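Local coordinates for pumilio domain-containing protein 7 (Caenorhabditis elegans, PDB 3V71) that binds a consensus sequence in the 3'-UTRs of messenger RNAs and modulates their expression and stability, acting redundantly with two relatives in oocyte formation and early embryonic divisions, at residues E57-F62 with L91-D96; G97-M102 with Q129-F134. One frame throughout, in Å; residues are numbered along the deposited sequence.

Overall arrangement
Contact 1 (57-62 with 91-96) and contact 2 (97-102 with 129-134) are successive helix-to-helix joints in the stacked array of Pumilio repeats, with centres about 13 Å apart. Helix 84-96, which closes contact 1, is followed directly in the chain by helix 99-103, which opens contact 2, so the two are joined in series. They also touch: Thr59 CG2 packs at 3.8 Å on Gly97 CA, Met94 CA lies 4.0 Å from Met102 SD, and Ile95 CG2 is 3.7 Å from Glu130 OE2. Neither reaches the bound RNA, whose nearest atom is about 21 Å from contact 1 and about 14 Å from contact 2; both are packing between helices of the array.

Contact 1 of 2, residues E57-F62 with L91-D96; sequences ESTTLF and LRQMID
In the helical array of Pumilio repeats, Thr59 and Phe62 at the start of helix 59-66 meet Gln93 and Met94 on helix 84-96. The polar link is a hydrogen bond from Thr59 OG1 to Gln93 OE1, 2.9 Å long. The hydroxyl approaches from well to the side of the carbonyl, with a C=O...donor angle of 103°, and lies 31° out of the carbonyl plane. A bend at chi2 of Gln93 (-57°) turns CD out of an extended course, and the amide it carries lies beside the backbone of Ser58 and Thr59. The same residue also makes an apolar contact: its CB sits over one face of the Phe62 ring, 4.0 Å from the ring centroid, a CH-pi contact offset toward the rim. Farther round that ring, Phe62 CZ meets Met94 CG at 4.2 Å. An alanine at Gln93 would keep the CB over the ring but would probably leave the Thr59 hydroxyl without this acceptor and open a gap beside the first turn of helix 59-66. That turn is fixed at its start by Ser58, the N-cap residue, whose OG accepts from Leu61 N at 3.3 Å. On the other helix Arg92 NH1 forms a salt bridge with Asp96 OD2, 3.1 Å apart, while Arg92 NH2 pairs with Glu89. Helix 84-96 lies between neighbours: beyond this contact its Leu91 packs on Asn123, Gln126 and Leu127 of helix 121-132, and Met94 touches Phe119 in a loop.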
ATOM      1  N   GLU A  57       6.893 -28.580 -23.139  1.00 90.02           N
ATOM      2  CA  GLU A  57       8.024 -29.014 -23.952  1.00 88.29           C
ATOM      3  C   GLU A  57       8.698 -27.836 -24.657  1.00 95.29           C
ATOM      4  O   GLU A  57       9.918 -27.816 -24.804  1.00102.08           O
ATOM      5  CB  GLU A  57       7.597 -30.073 -24.970  1.00 85.05           C
ATOM      6  CG  GLU A  57       6.709 -29.548 -26.091  1.00101.75           C
ATOM      7  CD  GLU A  57       6.203 -30.650 -27.024  1.00112.24           C
ATOM      8  OE1 GLU A  57       6.224 -31.840 -26.621  1.00106.59           O
ATOM      9  OE2 GLU A  57       5.783 -30.322 -28.162  1.00114.14           O
ATOM     10  N   SER A  58       7.904 -26.851 -25.072  1.00 88.68           N
ATOM     11  CA  SER A  58       8.420 -25.713 -25.828  1.00 83.62           C
ATOM     12  C   SER A  58       8.353 -24.401 -25.053  1.00 82.13           C
ATOM     13  O   SER A  58       7.298 -23.993 -24.574  1.00 82.66           O
ATOM     14  CB  SER A  58       7.665 -25.570 -27.153  1.00 89.11           C
ATOM     15  OG  SER A  58       7.975 -24.346 -27.799  1.00 84.70           O
ATOM     16  N   THR A  59       9.488 -23.729 -24.951  1.00 81.59           N
ATOM     17  CA  THR A  59       9.549 -22.442 -24.276  1.00 82.32           C
ATOM     18  C   THR A  59       8.645 -21.417 -24.954  1.00 81.23           C
ATOM     19  O   THR A  59       7.882 -20.707 -24.299  1.00 78.58           O
ATOM     20  CB  THR A  59      10.993 -21.915 -24.241  1.00 85.31           C
ATOM     21  OG1 THR A  59      11.710 -22.577 -23.191  1.00 83.84           O
ATOM     22  CG2 THR A  59      11.018 -20.408 -24.004  1.00 86.43           C
ATOM     23  N   THR A  60       8.738 -21.351 -26.273  1.00 81.28           N
ATOM     24  CA  THR A  60       7.946 -20.420 -27.054  1.00 77.18           C
ATOM     25  C   THR A  60       6.455 -20.627 -26.829  1.00 76.91           C
ATOM     26  O   THR A  60       5.705 -19.682 -26.603  1.00 75.54           O
ATOM     27  CB  THR A  60       8.238 -20.607 -28.540  1.00 81.86           C
ATOM     28  OG1 THR A  60       9.644 -20.452 -28.770  1.00 85.79           O
ATOM     29  CG2 THR A  60       7.455 -19.607 -29.376  1.00 72.80           C
ATOM     30  N   LEU A  61       6.021 -21.875 -26.898  1.00 79.91           N
ATOM     31  CA  LEU A  61       4.601 -22.159 -26.824  1.00 81.74           C
ATOM     32  C   LEU A  61       4.089 -21.916 -25.423  1.00 78.99           C
ATOM     33  O   LEU A  61       2.978 -21.428 -25.236  1.00 78.31           O
ATOM     34  CB  LEU A  61       4.313 -23.597 -27.256  1.00 87.92           C
ATOM     35  CG  LEU A  61       3.679 -23.748 -28.643  1.00 89.15           C
ATOM     36  CD1 LEU A  61       4.628 -23.318 -29.753  1.00 83.59           C
ATOM     37  CD2 LEU A  61       3.243 -25.182 -28.851  1.00 98.96           C
ATOM     38  N   PHE A  62       4.916 -22.260 -24.443  1.00 78.23           N
ATOM     39  CA  PHE A  62       4.550 -22.124 -23.044  1.00 74.52           C
ATOM     40  C   PHE A  62       4.427 -20.655 -22.657  1.00 77.40           C
ATOM     41  O   PHE A  62       3.441 -20.240 -22.053  1.00 74.58           O
ATOM     42  CB  PHE A  62       5.578 -22.825 -22.160  1.00 77.11           C
ATOM     43  CG  PHE A  62       5.471 -22.463 -20.713  1.00 83.76           C
ATOM     44  CD1 PHE A  62       4.691 -23.216 -19.852  1.00 81.66           C
ATOM     45  CD2 PHE A  62       6.143 -21.356 -20.210  1.00 86.38           C
ATOM     46  CE1 PHE A  62       4.588 -22.877 -18.516  1.00 81.10           C
ATOM     47  CE2 PHE A  62       6.042 -21.009 -18.876  1.00 88.88           C
ATOM     48  CZ  PHE A  62       5.263 -21.772 -18.027  1.00 87.44           C
ATOM     49  N   LEU A  91       9.175 -24.239 -13.492  1.00 92.85           N
ATOM     50  CA  LEU A  91      10.192 -23.311 -13.033  1.00 92.44           C
ATOM     51  C   LEU A  91      11.188 -23.021 -14.140  1.00 88.95           C
ATOM     52  O   LEU A  91      11.466 -21.868 -14.455  1.00 87.46           O
ATOM     53  CB  LEU A  91      10.912 -23.899 -11.819  1.00 95.34           C
ATOM     54  CG  LEU A  91      11.826 -22.944 -11.060  1.00 97.97           C
ATOM     55  CD1 LEU A  91      11.123 -21.615 -10.859  1.00100.60           C
ATOM     56  CD2 LEU A  91      12.212 -23.556  -9.733  1.00103.47           C
ATOM     57  N   ARG A  92      11.729 -24.081 -14.725  1.00 89.87           N
ATOM     58  CA  ARG A  92      12.747 -23.932 -15.746  1.00 90.07           C
ATOM     59  C   ARG A  92      12.215 -23.114 -16.897  1.00 90.81           C
ATOM     60  O   ARG A  92      12.890 -22.221 -17.397  1.00 89.97           O
ATOM     61  CB  ARG A  92      13.194 -25.294 -16.265  1.00 94.92           C
ATOM     62  CG  ARG A  92      14.258 -25.193 -17.342  1.00 99.02           C
ATOM     63  CD  ARG A  92      14.789 -26.555 -17.747  1.00100.88           C
ATOM     64  NE  ARG A  92      13.795 -27.351 -18.459  1.00104.89           N
ATOM     65  CZ  ARG A  92      13.326 -27.047 -19.666  1.00113.24           C
ATOM     66  NH1 ARG A  92      13.749 -25.945 -20.284  1.00106.18           N
ATOM     67  NH2 ARG A  92      12.426 -27.836 -20.253  1.00110.03           N
ATOM     68  N   GLN A  93      10.993 -23.433 -17.309  1.00 93.13           N
ATOM     69  CA  GLN A  93      10.378 -22.815 -18.476  1.00 91.06           C
ATOM     70  C   GLN A  93      10.063 -21.346 -18.257  1.00 91.44           C
ATOM     71  O   GLN A  93      10.160 -20.538 -19.182  1.00 94.11           O
ATOM     72  CB  GLN A  93       9.117 -23.576 -18.883  1.00 88.78           C
ATOM     73  CG  GLN A  93       9.405 -24.849 -19.664  1.00 94.64           C
ATOM     74  CD  GLN A  93      10.215 -24.593 -20.927  1.00 94.56           C
ATOM     75  OE1 GLN A  93      11.400 -24.265 -20.866  1.00 96.81           O
ATOM     76  NE2 GLN A  93       9.573 -24.745 -22.078  1.00 96.42           N
ATOM     77  N   MET A  94       9.679 -21.004 -17.034  1.00 87.83           N
ATOM     78  CA  MET A  94       9.480 -19.613 -16.676  1.00 90.25           C
ATOM     79  C   MET A  94      10.779 -18.842 -16.856  1.00 91.20           C
ATOM     80  O   MET A  94      10.829 -17.828 -17.552  1.00 88.24           O
ATOM     81  CB  MET A  94       8.993 -19.498 -15.238  1.00 93.15           C
ATOM     82  CG  MET A  94       7.600 -20.062 -15.029  1.00 98.30           C
ATOM     83  SD  MET A  94       6.923 -19.659 -13.409  1.00106.47           S
ATOM     84  CE  MET A  94       8.019 -20.598 -12.347  1.00106.23           C
ATOM     85  N   ILE A  95      11.836 -19.346 -16.237  1.00 93.28           N
ATOM     86  CA  ILE A  95      13.142 -18.711 -16.319  1.00 91.47           C
ATOM     87  C   ILE A  95      13.692 -18.664 -17.745  1.00 92.29           C
ATOM     88  O   ILE A  95      14.100 -17.606 -18.225  1.00 90.66           O
ATOM     89  CB  ILE A  95      14.137 -19.395 -15.386  1.00 86.87           C
ATOM     90  CG1 ILE A  95      13.624 -19.304 -13.945  1.00 92.13           C
ATOM     91  CG2 ILE A  95      15.504 -18.764 -15.531  1.00 91.69           C
ATOM     92  CD1 ILE A  95      14.629 -19.692 -12.890  1.00 96.25           C
ATOM     93  N   ASP A  96      13.688 -19.808 -18.423  1.00 97.41           N
ATOM     94  CA  ASP A  96      14.210 -19.891 -19.786  1.00 97.14           C
ATOM     95  C   ASP A  96      13.410 -19.053 -20.783  1.00 99.01           C
ATOM     96  O   ASP A  96      13.885 -18.763 -21.884  1.00 94.09           O
ATOM     97  CB  ASP A  96      14.284 -21.348 -20.251  1.00 97.08           C
ATOM     98  CG  ASP A  96      15.381 -22.131 -19.543  1.00114.94           C
ATOM     99  OD1 ASP A  96      16.259 -21.500 -18.903  1.00104.94           O
ATOM    100  OD2 ASP A  96      15.367 -23.381 -19.636  1.00120.96           O
TER

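Contact 2 of 2, residues G97-M102 with Q129-F134; sequences GGLLAM and QELSTF
Leu99 and Leu100, at the start of helix 99-103 in the Pumilio-repeat array, pack against the last turn of helix 121-132 and Phe134, which follows it. The closely packed part centres on buried Leu99. Its CD2 methyl lies 3.7 Å from Glu130 CB and 4.1 Å from Leu131 CD2, the Leu99 and Glu130 side chains running past each other in opposite directions. Leu99 CB comes in at the edge of the Phe134 ring, near its plane, 3.9 Å from CZ. CG of Phe134 is anti to the carbonyl carbon (chi1 -63°), and the ring lies against its own chain, with Glu130 O and Leu131 CA over one face. The opposite face takes Leu100 CB, 3.9 Å from the centroid and 15° off the ring normal, a CH-pi contact. The Leu100 side is the more open to solvent, since Leu100 and Phe134 are both partly exposed. Glu130 O is also gripped by two donors, Thr133 N and Thr133 OG1, the hydroxyl at 2.8 Å, which holds the turn that leads to Phe134. The side chains that meet do so through carbon atoms, and the segments share no hydrogen bond, so the joint probably rests on shape fit and buried apolar surface more than on directional bonds.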
ATOM      1  N   GLY A  97      12.199 -18.664 -20.391  1.00 97.01           N
ATOM      2  CA  GLY A  97      11.357 -17.839 -21.235  1.00 92.73           C
ATOM      3  C   GLY A  97      11.184 -16.424 -20.708  1.00 99.47           C
ATOM      4  O   GLY A  97      10.118 -15.825 -20.864  1.00109.91           O
ATOM      5  N   GLY A  98      12.225 -15.883 -20.081  1.00 91.39           N
ATOM      6  CA  GLY A  98      12.176 -14.526 -19.561  1.00 93.21           C
ATOM      7  C   GLY A  98      11.184 -14.329 -18.428  1.00 88.92           C
ATOM      8  O   GLY A  98      10.020 -14.002 -18.657  1.00 87.04           O
ATOM      9  N   LEU A  99      11.650 -14.521 -17.197  1.00 90.58           N
ATOM     10  CA  LEU A  99      10.788 -14.378 -16.030  1.00 92.69           C
ATOM     11  C   LEU A  99      10.306 -12.942 -15.841  1.00 93.44           C
ATOM     12  O   LEU A  99       9.155 -12.705 -15.482  1.00 89.82           O
ATOM     13  CB  LEU A  99      11.507 -14.841 -14.767  1.00 96.86           C
ATOM     14  CG  LEU A  99      10.623 -14.723 -13.524  1.00 98.45           C
ATOM     15  CD1 LEU A  99       9.323 -15.484 -13.734  1.00 94.10           C
ATOM     16  CD2 LEU A  99      11.346 -15.211 -12.277  1.00 95.62           C
ATOM     17  N   LEU A 100      11.205 -11.992 -16.073  1.00 94.52           N
ATOM     18  CA  LEU A 100      10.878 -10.577 -15.962  1.00 89.13           C
ATOM     19  C   LEU A 100       9.741 -10.173 -16.893  1.00 89.10           C
ATOM     20  O   LEU A 100       8.769  -9.563 -16.456  1.00 93.40           O
ATOM     21  CB  LEU A 100      12.110  -9.728 -16.250  1.00 92.35           C
ATOM     22  CG  LEU A 100      11.849  -8.237 -16.458  1.00 91.05           C
ATOM     23  CD1 LEU A 100      11.093  -7.655 -15.277  1.00 91.99           C
ATOM     24  CD2 LEU A 100      13.154  -7.504 -16.686  1.00 88.70           C
ATOM     25  N   ALA A 101       9.870 -10.503 -18.174  1.00 88.10           N
ATOM     26  CA  ALA A 101       8.832 -10.199 -19.158  1.00 87.27           C
ATOM     27  C   ALA A 101       7.483 -10.847 -18.823  1.00 89.10           C
ATOM     28  O   ALA A 101       6.443 -10.424 -19.330  1.00 89.28           O
ATOM     29  CB  ALA A 101       9.283 -10.613 -20.546  1.00 84.10           C
ATOM     30  N   MET A 102       7.503 -11.881 -17.986  1.00 85.53           N
ATOM     31  CA  MET A 102       6.270 -12.491 -17.513  1.00 82.14           C
ATOM     32  C   MET A 102       5.620 -11.574 -16.502  1.00 82.30           C
ATOM     33  O   MET A 102       4.409 -11.407 -16.476  1.00 87.85           O
ATOM     34  CB  MET A 102       6.539 -13.849 -16.867  1.00 86.88           C
ATOM     35  CG  MET A 102       6.845 -14.967 -17.860  1.00 97.73           C
ATOM     36  SD  MET A 102       6.854 -16.617 -17.120  1.00103.38           S
ATOM     37  CE  MET A 102       5.159 -16.788 -16.559  1.00 89.22           C
ATOM     38  N   GLN A 129      15.056 -16.055  -5.877  1.00 91.04           N
ATOM     39  CA  GLN A 129      16.442 -15.871  -6.259  1.00 92.81           C
ATOM     40  C   GLN A 129      16.477 -15.124  -7.579  1.00 97.91           C
ATOM     41  O   GLN A 129      17.283 -14.216  -7.775  1.00 97.00           O
ATOM     42  CB  GLN A 129      17.144 -17.220  -6.402  1.00102.83           C
ATOM     43  CG  GLN A 129      17.801 -17.719  -5.120  1.00112.07           C
ATOM     44  CD  GLN A 129      18.977 -16.848  -4.687  1.00121.55           C
ATOM     45  OE1 GLN A 129      18.912 -16.150  -3.668  1.00118.40           O
ATOM     46  NE2 GLN A 129      20.059 -16.887  -5.462  1.00119.83           N
ATOM     47  N   GLU A 130      15.572 -15.502  -8.477  1.00102.58           N
ATOM     48  CA  GLU A 130      15.533 -14.947  -9.825  1.00 96.23           C
ATOM     49  C   GLU A 130      15.101 -13.484  -9.851  1.00 94.76           C
ATOM     50  O   GLU A 130      15.747 -12.654 -10.487  1.00 96.49           O
ATOM     51  CB  GLU A 130      14.623 -15.795 -10.712  1.00 99.03           C
ATOM     52  CG  GLU A 130      14.607 -15.377 -12.171  1.00108.33           C
ATOM     53  CD  GLU A 130      15.957 -15.533 -12.853  1.00112.37           C
ATOM     54  OE1 GLU A 130      16.952 -15.826 -12.150  1.00107.31           O
ATOM     55  OE2 GLU A 130      16.017 -15.362 -14.096  1.00109.43           O
ATOM     56  N   LEU A 131      14.013 -13.170  -9.157  1.00 93.08           N
ATOM     57  CA  LEU A 131      13.538 -11.792  -9.062  1.00 94.60           C
ATOM     58  C   LEU A 131      14.616 -10.857  -8.549  1.00 91.65           C
ATOM     59  O   LEU A 131      14.856  -9.800  -9.119  1.00 89.83           O
ATOM     60  CB  LEU A 131      12.345 -11.709  -8.123  1.00 91.00           C
ATOM     61  CG  LEU A 131      11.159 -12.565  -8.547  1.00102.03           C
ATOM     62  CD1 LEU A 131      10.147 -12.657  -7.418  1.00103.22           C
ATOM     63  CD2 LEU A 131      10.527 -12.012  -9.825  1.00100.77           C
ATOM     64  N   SER A 132      15.252 -11.257  -7.457  1.00 94.65           N
ATOM     65  CA  SER A 132      16.282 -10.450  -6.817  1.00 98.77           C
ATOM     66  C   SER A 132      17.254  -9.826  -7.814  1.00 98.84           C
ATOM     67  O   SER A 132      17.756  -8.725  -7.601  1.00102.22           O
ATOM     68  CB  SER A 132      17.041 -11.294  -5.794  1.00 93.37           C
ATOM     69  OG  SER A 132      17.178 -12.618  -6.261  1.00 96.12           O
ATOM     70  N   THR A 133      17.498 -10.526  -8.915  1.00 99.70           N
ATOM     71  CA  THR A 133      18.490 -10.095  -9.891  1.00 96.88           C
ATOM     72  C   THR A 133      17.937  -9.067 -10.864  1.00 96.13           C
ATOM     73  O   THR A 133      18.649  -8.600 -11.749  1.00 96.35           O
ATOM     74  CB  THR A 133      18.991 -11.284 -10.712  1.00 98.60           C
ATOM     75  OG1 THR A 133      18.045 -11.575 -11.750  1.00 98.34           O
ATOM     76  CG2 THR A 133      19.165 -12.509  -9.819  1.00 94.50           C
ATOM     77  N   PHE A 134      16.663  -8.725 -10.718  1.00 96.62           N
ATOM     78  CA  PHE A 134      16.047  -7.760 -11.619  1.00 96.46           C
ATOM     79  C   PHE A 134      16.337  -6.347 -11.168  1.00101.35           C
ATOM     80  O   PHE A 134      16.973  -6.132 -10.133  1.00104.55           O
ATOM     81  CB  PHE A 134      14.536  -7.966 -11.697  1.00 92.62           C
ATOM     82  CG  PHE A 134      14.142  -9.293 -12.256  1.00 96.59           C
ATOM     83  CD1 PHE A 134      15.035 -10.025 -13.021  1.00 99.36           C
ATOM     84  CD2 PHE A 134      12.884  -9.817 -12.012  1.00 96.47           C
ATOM     85  CE1 PHE A 134      14.684 -11.255 -13.534  1.00 99.30           C
ATOM     86  CE2 PHE A 134      12.522 -11.048 -12.520  1.00 97.57           C
ATOM     87  CZ  PHE A 134      13.420 -11.768 -13.285  1.00100.35           C
TER